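Uncharacterized protein (Treponema denticola ATCC 35404, PDB 6R9N) senses oxygen and Fe(II) for bacterial chemotaxis, using a di-iron centre that holds a stabilised iron-peroxy species. Local coordinates at residues R45-D50 against I73-F78; H145-P150 against N203-K208; T180-F185 against A227-E232. All coordinates share one frame; numbering follows the deposited sequence.

Contact 1: residues R45-D50 against I73-F78; sequences RGVLLD and IDTIFF
Strands 45-49 and 73-77 lie parallel as neighbours in the mixed seven-stranded sheet. They are the two strands of a beta-alpha-beta unit with helix 57-65 as the crossover. Arg-45 CB passes 3.3 Å from Asp-74 OD2. CG lies anti to the carbonyl carbon, and CG and CD also run past OD2 of Asp-74. Bends at chi2 (-68°) and chi3 (-47°) bring the NE/NH1 edge of the guanidinium up to the carboxylate in its own plane. NE donates to Asp-74 OD2 at 3.0 Å, and NH1 donates almost straight to Asp-74 OD1 at 2.6 Å. The two planes are only 14° apart, and both oxygens use their syn lone pairs. Asp-74 N bonds to Gly-46 O, and a beta bulge shifts the register by one before Val-47. Leu-48 N then donates to Thr-75 O (2.9 Å) and Phe-77 N to Leu-48 O (2.8 Å). Val-47 CG1 and Thr-75 CG2 touch side by side on one face, where Leu-49 CD2 also meets Phe-77 CB at 3.6 Å. Leu-48 CB packs on Ile-76 CG1 on the other. At the far end Asp-50 N donates to Phe-77 O, while Asp-50 OD2 is hydrogen-bonded to Ser-79. The side-on grip of two nitrogens fixes the Asp-74 carboxylate's rotation and pairs opposite charges on two partly exposed residues where the strands start, while side chains farther along are buried and mostly apolar.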
loop_
_atom_site.group_PDB
_atom_site.type_symbol
_atom_site.label_atom_id
_atom_site.label_comp_id
_atom_site.label_asym_id
_atom_site.label_seq_id
_atom_site.Cartn_x
_atom_site.Cartn_y
_atom_site.Cartn_z
ATOM N N ARG A 45 -1.637 -14.445 27.009
ATOM C CA ARG A 45 -2.401 -13.963 25.860
ATOM C C ARG A 45 -1.443 -13.430 24.797
ATOM O O ARG A 45 -0.329 -13.004 25.111
ATOM C CB ARG A 45 -3.397 -12.872 26.272
ATOM C CG ARG A 45 -4.047 -13.117 27.637
ATOM C CD ARG A 45 -4.964 -14.332 27.589
ATOM N NE ARG A 45 -5.817 -14.274 26.408
ATOM C CZ ARG A 45 -6.710 -15.197 26.074
ATOM N NH1 ARG A 45 -7.436 -15.047 24.972
ATOM N NH2 ARG A 45 -6.891 -16.258 26.843
ATOM N N GLY A 46 -1.874 -13.462 23.534
ATOM C CA GLY A 46 -0.998 -13.181 22.405
ATOM C C GLY A 46 -1.358 -11.910 21.648
ATOM O O GLY A 46 -2.523 -11.519 21.581
ATOM N N VAL A 47 -0.338 -11.261 21.089
ATOM C CA VAL A 47 -0.493 -10.140 20.164
ATOM C C VAL A 47 0.372 -10.459 18.950
ATOM O O VAL A 47 1.588 -10.642 19.085
ATOM C CB VAL A 47 -0.071 -8.797 20.794
ATOM C CG1 VAL A 47 -0.165 -7.665 19.771
ATOM C CG2 VAL A 47 -0.897 -8.489 22.056
ATOM N N LEU A 48 -0.251 -10.561 17.782
ATOM C CA LEU A 48 0.434 -10.959 16.555
ATOM C C LEU A 48 0.748 -9.736 15.705
ATOM O O LEU A 48 -0.156 -8.963 15.380
ATOM C CB LEU A 48 -0.441 -11.939 15.776
ATOM C CG LEU A 48 0.158 -12.737 14.623
ATOM C CD1 LEU A 48 1.458 -13.438 15.052
ATOM C CD2 LEU A 48 -0.884 -13.748 14.133
ATOM N N LEU A 49 2.014 -9.591 15.297
ATOM C CA LEU A 49 2.452 -8.432 14.522
ATOM C C LEU A 49 2.719 -8.816 13.068
ATOM O O LEU A 49 3.557 -9.684 12.792
ATOM C CB LEU A 49 3.709 -7.811 15.129
ATOM C CG LEU A 49 3.690 -7.369 16.587
ATOM C CD1 LEU A 49 4.836 -6.434 16.879
ATOM C CD2 LEU A 49 2.389 -6.702 16.933
ATOM N N ASP A 50 2.040 -8.115 12.141
ATOM C CA ASP A 50 2.179 -8.230 10.687
ATOM C C ASP A 50 2.358 -9.680 10.260
ATOM O O ASP A 50 3.423 -10.072 9.763
ATOM C CB ASP A 50 3.344 -7.376 10.190
ATOM C CG ASP A 50 2.980 -5.907 10.109
ATOM O OD1 ASP A 50 1.940 -5.523 10.707
ATOM O OD2 ASP A 50 3.721 -5.135 9.448
ATOM N N ILE A 73 -4.725 -15.601 21.035
ATOM C CA ILE A 73 -4.322 -14.351 20.399
ATOM C C ILE A 73 -5.523 -13.414 20.406
ATOM O O ILE A 73 -6.519 -13.658 19.723
ATOM C CB ILE A 73 -3.791 -14.583 18.981
ATOM C CG1 ILE A 73 -2.436 -15.303 19.076
ATOM C CG2 ILE A 73 -3.655 -13.258 18.245
ATOM C CD1 ILE A 73 -1.988 -15.996 17.809
ATOM N N ASP A 74 -5.440 -12.356 21.204
ATOM C CA ASP A 74 -6.505 -11.378 21.338
ATOM C C ASP A 74 -6.381 -10.228 20.358
ATOM O O ASP A 74 -7.388 -9.570 20.068
ATOM C CB ASP A 74 -6.513 -10.797 22.753
ATOM C CG ASP A 74 -6.689 -11.860 23.822
ATOM O OD1 ASP A 74 -7.362 -12.880 23.543
ATOM O OD2 ASP A 74 -6.153 -11.672 24.939
ATOM N N THR A 75 -5.178 -9.959 19.860
ATOM C CA THR A 75 -4.923 -8.776 19.055
ATOM C C THR A 75 -4.011 -9.129 17.888
ATOM O O THR A 75 -3.067 -9.901 18.042
ATOM C CB THR A 75 -4.292 -7.671 19.916
ATOM O OG1 THR A 75 -5.259 -7.202 20.863
ATOM C CG2 THR A 75 -3.835 -6.491 19.066
ATOM N N ILE A 76 -4.302 -8.564 16.727
ATOM C CA ILE A 76 -3.459 -8.681 15.546
ATOM C C ILE A 76 -3.198 -7.266 15.047
ATOM O O ILE A 76 -4.141 -6.504 14.815
ATOM C CB ILE A 76 -4.125 -9.535 14.457
ATOM C CG1 ILE A 76 -4.269 -10.976 14.935
ATOM C CG2 ILE A 76 -3.338 -9.472 13.165
ATOM C CD1 ILE A 76 -5.234 -11.786 14.093
ATOM N N PHE A 77 -1.928 -6.911 14.902
ATOM C CA PHE A 77 -1.522 -5.562 14.546
ATOM C C PHE A 77 -1.026 -5.563 13.110
ATOM O O PHE A 77 -0.184 -6.389 12.750
ATOM C CB PHE A 77 -0.435 -5.070 15.491
ATOM C CG PHE A 77 0.149 -3.733 15.119
ATOM C CD1 PHE A 77 -0.409 -2.557 15.616
ATOM C CD2 PHE A 77 1.272 -3.652 14.301
ATOM C CE1 PHE A 77 0.134 -1.335 15.305
ATOM C CE2 PHE A 77 1.823 -2.431 13.977
ATOM C CZ PHE A 77 1.255 -1.268 14.473
ATOM N N PHE A 78 -1.562 -4.658 12.295
ATOM C CA PHE A 78 -1.139 -4.460 10.910
ATOM C C PHE A 78 -0.473 -3.092 10.829
ATOM O O PHE A 78 -1.144 -2.064 11.014
ATOM C CB PHE A 78 -2.328 -4.492 9.942
ATOM C CG PHE A 78 -2.919 -5.847 9.708
ATOM C CD1 PHE A 78 -2.387 -6.977 10.276
ATOM C CD2 PHE A 78 -4.013 -5.986 8.884
ATOM C CE1 PHE A 78 -2.944 -8.221 10.038
ATOM C CE2 PHE A 78 -4.575 -7.232 8.641
ATOM C CZ PHE A 78 -4.035 -8.348 9.227
#

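Contact 2: residues H145-P150 against N203-K208; sequences HFMHSP and NKIVSK. With FE (Fe (III) ion), chain D.
The loop between strands 138-143 and 153-157 carries one of the iron-binding histidines of the di-iron site, and its back rests on the first turns of helix 203-215. His-148 NE2 binds the Fe(III) ion at 2.2 Å. His-80, Asp-82 and Asp-167 bind the same ion, and His-148 also touches the peroxide. The peptide bond before His-148 is cis. His-148 CG sits in the crowded position between the backbone N and the carbonyl carbon (chi1 56°). Met-147, one residue earlier, faces the helix instead. Its CG is anti to the carbonyl carbon and meets Ile-205 CG2 at 3.8 Å, the two side chains crossing obliquely. A bend at chi3 (61°) turns the thioether tip across Val-206. There SD is 3.9 Å from Val-206 CA, and CE is 4.0 Å from Val-206 CG2. The CG1 branch of Ile-205 meets the loop backbone. CG1 is anti to the backbone N and comes 3.3 Å from His-145 O. Phe-146 CB also touches this branch, while its ring turns away and takes Pro-150 CA over the centre of one face. Phe-146 N donates to Ser-149 O at 2.6 Å, which closes the loop on itself. The second subunit is near as well: its Trp-106 ring meets His-148, and its Tyr-199 packs on Phe-146. No hydrogen bond joins the two segments; they meet through buried van der Waals contact, largely apolar. Neighbouring residues thus divide the work: Met-147 packs on the helix and may steady the loop from which His-148 binds iron.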
loop_
_atom_site.group_PDB
_atom_site.type_symbol
_atom_site.label_atom_id
_atom_site.label_comp_id
_atom_site.label_asym_id
_atom_site.label_seq_id
_atom_site.Cartn_x
_atom_site.Cartn_y
_atom_site.Cartn_z
ATOM N N HIS A 145 3.687 7.601 9.400
ATOM C CA HIS A 145 2.972 7.829 8.160
ATOM C C HIS A 145 3.921 8.270 7.049
ATOM O O HIS A 145 4.951 8.910 7.286
ATOM C CB HIS A 145 1.863 8.862 8.392
ATOM C CG HIS A 145 0.945 8.498 9.516
ATOM N ND1 HIS A 145 0.185 7.345 9.512
ATOM C CD2 HIS A 145 0.677 9.123 10.688
ATOM C CE1 HIS A 145 -0.519 7.282 10.630
ATOM N NE2 HIS A 145 -0.235 8.347 11.364
ATOM N N PHE A 146 3.576 7.890 5.823
ATOM C CA PHE A 146 4.345 8.264 4.635
ATOM C C PHE A 146 5.763 7.700 4.650
ATOM O O PHE A 146 6.664 8.244 3.989
ATOM C CB PHE A 146 4.373 9.786 4.451
ATOM C CG PHE A 146 3.033 10.353 4.157
ATOM C CD1 PHE A 146 2.451 10.159 2.918
ATOM C CD2 PHE A 146 2.323 11.028 5.130
ATOM C CE1 PHE A 146 1.187 10.659 2.646
ATOM C CE2 PHE A 146 1.051 11.542 4.855
ATOM C CZ PHE A 146 0.495 11.357 3.621
ATOM N N MET A 147 5.965 6.578 5.353
ATOM C CA MET A 147 7.258 5.902 5.361
ATOM C C MET A 147 7.103 4.385 5.223
ATOM O O MET A 147 7.547 3.625 6.078
ATOM C CB MET A 147 8.026 6.228 6.643
ATOM C CG MET A 147 8.499 7.678 6.745
ATOM S SD MET A 147 8.982 8.227 8.426
ATOM C CE MET A 147 10.343 7.120 8.813
ATOM N N HIS A 148 6.463 3.899 4.152
ATOM C CA HIS A 148 5.985 4.650 2.983
ATOM C C HIS A 148 4.493 4.967 2.997
ATOM O O HIS A 148 4.045 5.940 2.378
ATOM C CB HIS A 148 6.260 3.841 1.718
ATOM C CG HIS A 148 5.655 2.467 1.748
ATOM N ND1 HIS A 148 4.407 2.183 1.236
ATOM C CD2 HIS A 148 6.120 1.306 2.263
ATOM C CE1 HIS A 148 4.143 0.903 1.406
ATOM N NE2 HIS A 148 5.165 0.347 2.036
ATOM N N SER A 149 3.714 4.145 3.689
ATOM C CA SER A 149 2.263 4.239 3.497
ATOM C C SER A 149 1.700 5.451 4.242
ATOM O O SER A 149 2.169 5.771 5.344
ATOM C CB SER A 149 1.579 2.960 4.010
ATOM O OG SER A 149 0.190 3.149 4.223
ATOM N N PRO A 150 0.679 6.116 3.676
ATOM C CA PRO A 150 0.112 7.303 4.341
ATOM C C PRO A 150 -0.534 6.999 5.683
ATOM O O PRO A 150 -0.697 7.923 6.490
ATOM C CB PRO A 150 -0.931 7.827 3.339
ATOM C CG PRO A 150 -1.254 6.662 2.455
ATOM C CD PRO A 150 0.000 5.811 2.399
ATOM N N ASN A 203 12.953 13.585 3.479
ATOM C CA ASN A 203 13.720 13.807 4.702
ATOM C C ASN A 203 12.889 14.520 5.762
ATOM O O ASN A 203 13.106 14.314 6.964
ATOM C CB ASN A 203 14.985 14.604 4.397
ATOM C CG ASN A 203 15.857 14.781 5.612
ATOM O OD1 ASN A 203 15.841 15.831 6.255
ATOM N ND2 ASN A 203 16.608 13.739 5.955
ATOM N N LYS A 204 11.943 15.365 5.340
ATOM C CA LYS A 204 11.082 16.060 6.290
ATOM C C LYS A 204 10.311 15.078 7.168
ATOM O O LYS A 204 10.242 15.249 8.392
ATOM C CB LYS A 204 10.129 16.993 5.536
ATOM C CG LYS A 204 9.023 17.572 6.391
ATOM C CD LYS A 204 8.153 18.567 5.601
ATOM C CE LYS A 204 7.134 19.245 6.521
ATOM N NZ LYS A 204 6.125 20.058 5.748
ATOM N N ILE A 205 9.704 14.048 6.564
ATOM C CA ILE A 205 8.945 13.096 7.373
ATOM C C ILE A 205 9.897 12.187 8.140
ATOM O O ILE A 205 9.682 11.885 9.323
ATOM C CB ILE A 205 7.950 12.294 6.510
ATOM C CG1 ILE A 205 6.982 11.539 7.408
ATOM C CG2 ILE A 205 8.665 11.317 5.585
ATOM C CD1 ILE A 205 6.172 12.466 8.342
ATOM N N VAL A 206 11.006 11.809 7.509
ATOM C CA VAL A 206 11.910 10.839 8.104
ATOM C C VAL A 206 12.589 11.407 9.352
ATOM O O VAL A 206 12.747 10.704 10.361
ATOM C CB VAL A 206 12.936 10.413 7.041
ATOM C CG1 VAL A 206 14.158 9.986 7.683
ATOM C CG2 VAL A 206 12.368 9.305 6.156
ATOM N N SER A 207 12.966 12.688 9.328
ATOM C CA SER A 207 13.673 13.267 10.473
ATOM C C SER A 207 12.750 13.579 11.641
ATOM O O SER A 207 13.200 13.531 12.792
ATOM C CB SER A 207 14.428 14.533 10.062
ATOM O OG SER A 207 13.522 15.513 9.588
ATOM N N LYS A 208 11.476 13.916 11.374
ATOM C CA LYS A 208 10.498 14.053 12.452
ATOM C C LYS A 208 10.243 12.711 13.138
ATOM O O LYS A 208 10.112 12.645 14.369
ATOM C CB LYS A 208 9.187 14.623 11.910
ATOM C CG LYS A 208 8.147 14.924 12.999
HETATM FE FE FE D . 5.093 -1.748 2.680
#

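Contact 3: residues T180-F185 against A227-E232; sequences TFVEDF and AIYKDE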
loop_
_atom_site.group_PDB
_atom_site.type_symbol
_atom_site.label_atom_id
_atom_site.label_comp_id
_atom_site.label_asym_id
_atom_site.label_seq_id
_atom_site.Cartn_x
_atom_site.Cartn_y
_atom_site.Cartn_z
ATOM N N THR A 180 20.278 -12.956 13.439
ATOM C CA THR A 180 19.126 -12.307 14.049
ATOM C C THR A 180 19.347 -10.800 14.167
ATOM O O THR A 180 18.478 -10.005 13.792
ATOM C CB THR A 180 18.824 -12.915 15.423
ATOM O OG1 THR A 180 18.570 -14.320 15.287
ATOM C CG2 THR A 180 17.591 -12.254 16.043
ATOM N N PHE A 181 20.511 -10.390 14.663
ATOM C CA PHE A 181 20.833 -8.983 14.852
ATOM C C PHE A 181 21.855 -8.459 13.846
ATOM O O PHE A 181 22.746 -9.182 13.406
ATOM C CB PHE A 181 21.340 -8.756 16.274
ATOM C CG PHE A 181 20.362 -9.192 17.326
ATOM C CD1 PHE A 181 19.187 -8.471 17.538
ATOM C CD2 PHE A 181 20.596 -10.340 18.080
ATOM C CE1 PHE A 181 18.272 -8.870 18.503
ATOM C CE2 PHE A 181 19.698 -10.741 19.053
ATOM C CZ PHE A 181 18.527 -10.013 19.263
ATOM N N VAL A 182 21.689 -7.195 13.466
ATOM C CA VAL A 182 22.710 -6.448 12.739
ATOM C C VAL A 182 23.939 -6.279 13.632
ATOM O O VAL A 182 23.824 -5.890 14.801
ATOM C CB VAL A 182 22.140 -5.085 12.317
ATOM C CG1 VAL A 182 23.154 -4.261 11.556
ATOM C CG2 VAL A 182 20.892 -5.255 11.487
ATOM N N GLU A 183 25.131 -6.609 13.110
ATOM C CA GLU A 183 26.296 -6.253 13.928
ATOM C C GLU A 183 27.337 -5.402 13.216
ATOM O O GLU A 183 28.241 -4.885 13.867
ATOM C CB GLU A 183 26.935 -7.455 14.609
ATOM C CG GLU A 183 26.051 -7.941 15.824
ATOM C CD GLU A 183 25.985 -6.888 16.937
ATOM O OE1 GLU A 183 24.928 -6.747 17.585
ATOM O OE2 GLU A 183 26.970 -6.137 17.127
ATOM N N ASP A 184 27.202 -5.169 11.921
ATOM C CA ASP A 184 28.074 -4.201 11.257
ATOM C C ASP A 184 27.179 -3.335 10.383
ATOM O O ASP A 184 26.698 -3.791 9.340
ATOM C CB ASP A 184 29.189 -4.858 10.437
ATOM C CG ASP A 184 30.062 -3.835 9.728
ATOM O OD1 ASP A 184 30.388 -2.774 10.349
ATOM O OD2 ASP A 184 30.391 -4.055 8.537
ATOM N N PHE A 185 26.937 -2.106 10.847
ATOM C CA PHE A 185 26.045 -1.201 10.132
ATOM C C PHE A 185 26.528 -0.953 8.711
ATOM O O PHE A 185 25.716 -0.853 7.782
ATOM C CB PHE A 185 25.905 0.117 10.887
ATOM C CG PHE A 185 24.762 0.957 10.408
ATOM C CD1 PHE A 185 23.462 0.554 10.636
ATOM C CD2 PHE A 185 24.984 2.127 9.704
ATOM C CE1 PHE A 185 22.403 1.305 10.173
ATOM C CE2 PHE A 185 23.931 2.897 9.245
ATOM C CZ PHE A 185 22.633 2.482 9.476
ATOM N N ALA A 227 17.220 -8.138 9.431
ATOM C CA ALA A 227 17.692 -8.343 10.789
ATOM C C ALA A 227 17.356 -7.150 11.681
ATOM O O ALA A 227 17.078 -6.039 11.217
ATOM C CB ALA A 227 19.197 -8.606 10.805
ATOM N N ILE A 228 17.415 -7.404 12.985
ATOM C CA ILE A 228 16.968 -6.500 14.044
ATOM C C ILE A 228 18.134 -5.635 14.505
ATOM O O ILE A 228 19.264 -6.117 14.632
ATOM C CB ILE A 228 16.381 -7.320 15.217
ATOM C CG1 ILE A 228 15.085 -8.011 14.788
ATOM C CG2 ILE A 228 16.166 -6.440 16.471
ATOM C CD1 ILE A 228 14.832 -9.346 15.454
ATOM N N TYR A 229 17.862 -4.356 14.774
ATOM C CA TYR A 229 18.859 -3.443 15.329
ATOM C C TYR A 229 18.783 -3.463 16.848
ATOM O O TYR A 229 17.698 -3.302 17.419
ATOM C CB TYR A 229 18.623 -2.012 14.816
ATOM C CG TYR A 229 18.496 -1.914 13.308
ATOM C CD1 TYR A 229 17.287 -2.178 12.666
ATOM C CD2 TYR A 229 19.580 -1.555 12.527
ATOM C CE1 TYR A 229 17.171 -2.093 11.286
ATOM C CE2 TYR A 229 19.475 -1.466 11.150
ATOM C CZ TYR A 229 18.268 -1.744 10.535
ATOM O OH TYR A 229 18.165 -1.682 9.161
ATOM N N LYS A 230 19.917 -3.692 17.508
ATOM C CA LYS A 230 19.954 -3.618 18.961
ATOM C C LYS A 230 21.195 -2.852 19.399
ATOM O O LYS A 230 22.161 -2.710 18.643
ATOM C CB LYS A 230 19.862 -5.002 19.626
ATOM C CG LYS A 230 21.116 -5.842 19.587
ATOM C CD LYS A 230 20.961 -7.055 20.520
ATOM C CE LYS A 230 21.970 -8.167 20.206
ATOM N NZ LYS A 230 23.395 -7.776 20.380
ATOM N N ASP A 231 21.107 -2.281 20.601
ATOM C CA ASP A 231 22.210 -1.585 21.292
ATOM C C ASP A 231 22.715 -0.443 20.413
ATOM O O ASP A 231 21.899 0.353 19.924
ATOM C CB ASP A 231 23.266 -2.617 21.672
ATOM C CG ASP A 231 22.739 -3.666 22.621
ATOM O OD1 ASP A 231 21.792 -3.367 23.379
ATOM O OD2 ASP A 231 23.268 -4.796 22.593
ATOM N N GLU A 232 24.020 -0.341 20.163
ATOM C CA GLU A 232 24.574 0.754 19.380
ATOM C C GLU A 232 24.011 0.802 17.967
ATOM O O GLU A 232 24.094 1.842 17.312
ATOM C CB GLU A 232 26.095 0.628 19.334
ATOM C CG GLU A 232 26.587 -0.505 18.445
ATOM C CD GLU A 232 26.530 -1.880 19.129
ATOM O OE1 GLU A 232 26.662 -1.938 20.377
ATOM O OE2 GLU A 232 26.357 -2.903 18.413
HETATM O O HOH W 1 21.859 -5.101 16.205
#
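Phe-181 is sandwiched. Lys-230 CE lies over one face, 3.5 Å from the ring centroid, and Thr-180 CG2 sits over the opposite face. The lysine crosses the ring at about a right angle. Its CG takes the crowded position between backbone N and carbonyl carbon (chi1 76°), and the chain runs extended to a bend at chi4. NZ makes an off-centre cation-pi contact with the ring and a salt bridge to Glu-183 OE1 (3.3 Å), whose hydrogen bond is weak. A longer salt bridge reaches Asp-231. Glu-232 OE2 lies near Glu-183 OE2, so the lysine charge probably eases the crowding of acids. Val-182 CG2 packs over the face of Tyr-229 and against Ala-227 CB (3.8 Å).

A single beta bridge between Phe-181 and Ile-228 sets these side chains. Ile-228 N donates to Thr-180 O at 2.9 Å, almost straight (178°), and Val-182 N donates to Ile-228 O. In this metallo-beta-lactamase-like fold, the bridge ties the loop before helix 185-199 to the segment of strand 229-230, outermost in the six-stranded sheet. A water accepts from Lys-230 N (2.7 Å) and lies 2.5 Å from Val-182 O. Farther out, Tyr-229 OH is hydrogen-bonded to Gly-169 O, and Leu-11 of the other sheet packs on Phe-181 and Ile-228.

Overall arrangement
From the N terminus, contact 1 comes first. It closes the 22-residue crossover through helix 57-65 and sets two neighbouring strands in the seven-stranded sheet. It is complete before the other two begin. Contact 2 opens in the loop at 145-150. Contact 3 opens at 180-185 before contact 2 closes at 203-208, and it closes last at 227-232, so the two cross. Together they tie the second sheet to helices 185-199 and 203-215. Contact 1 lies on the opposite side of the chain's centre from both, about 25 Å from contact 2 and 24 Å from contact 3 between centres. Contact 2 holds an iron ligand, and the side chain of Asp-50 in contact 1 is about 7 Å from an iron.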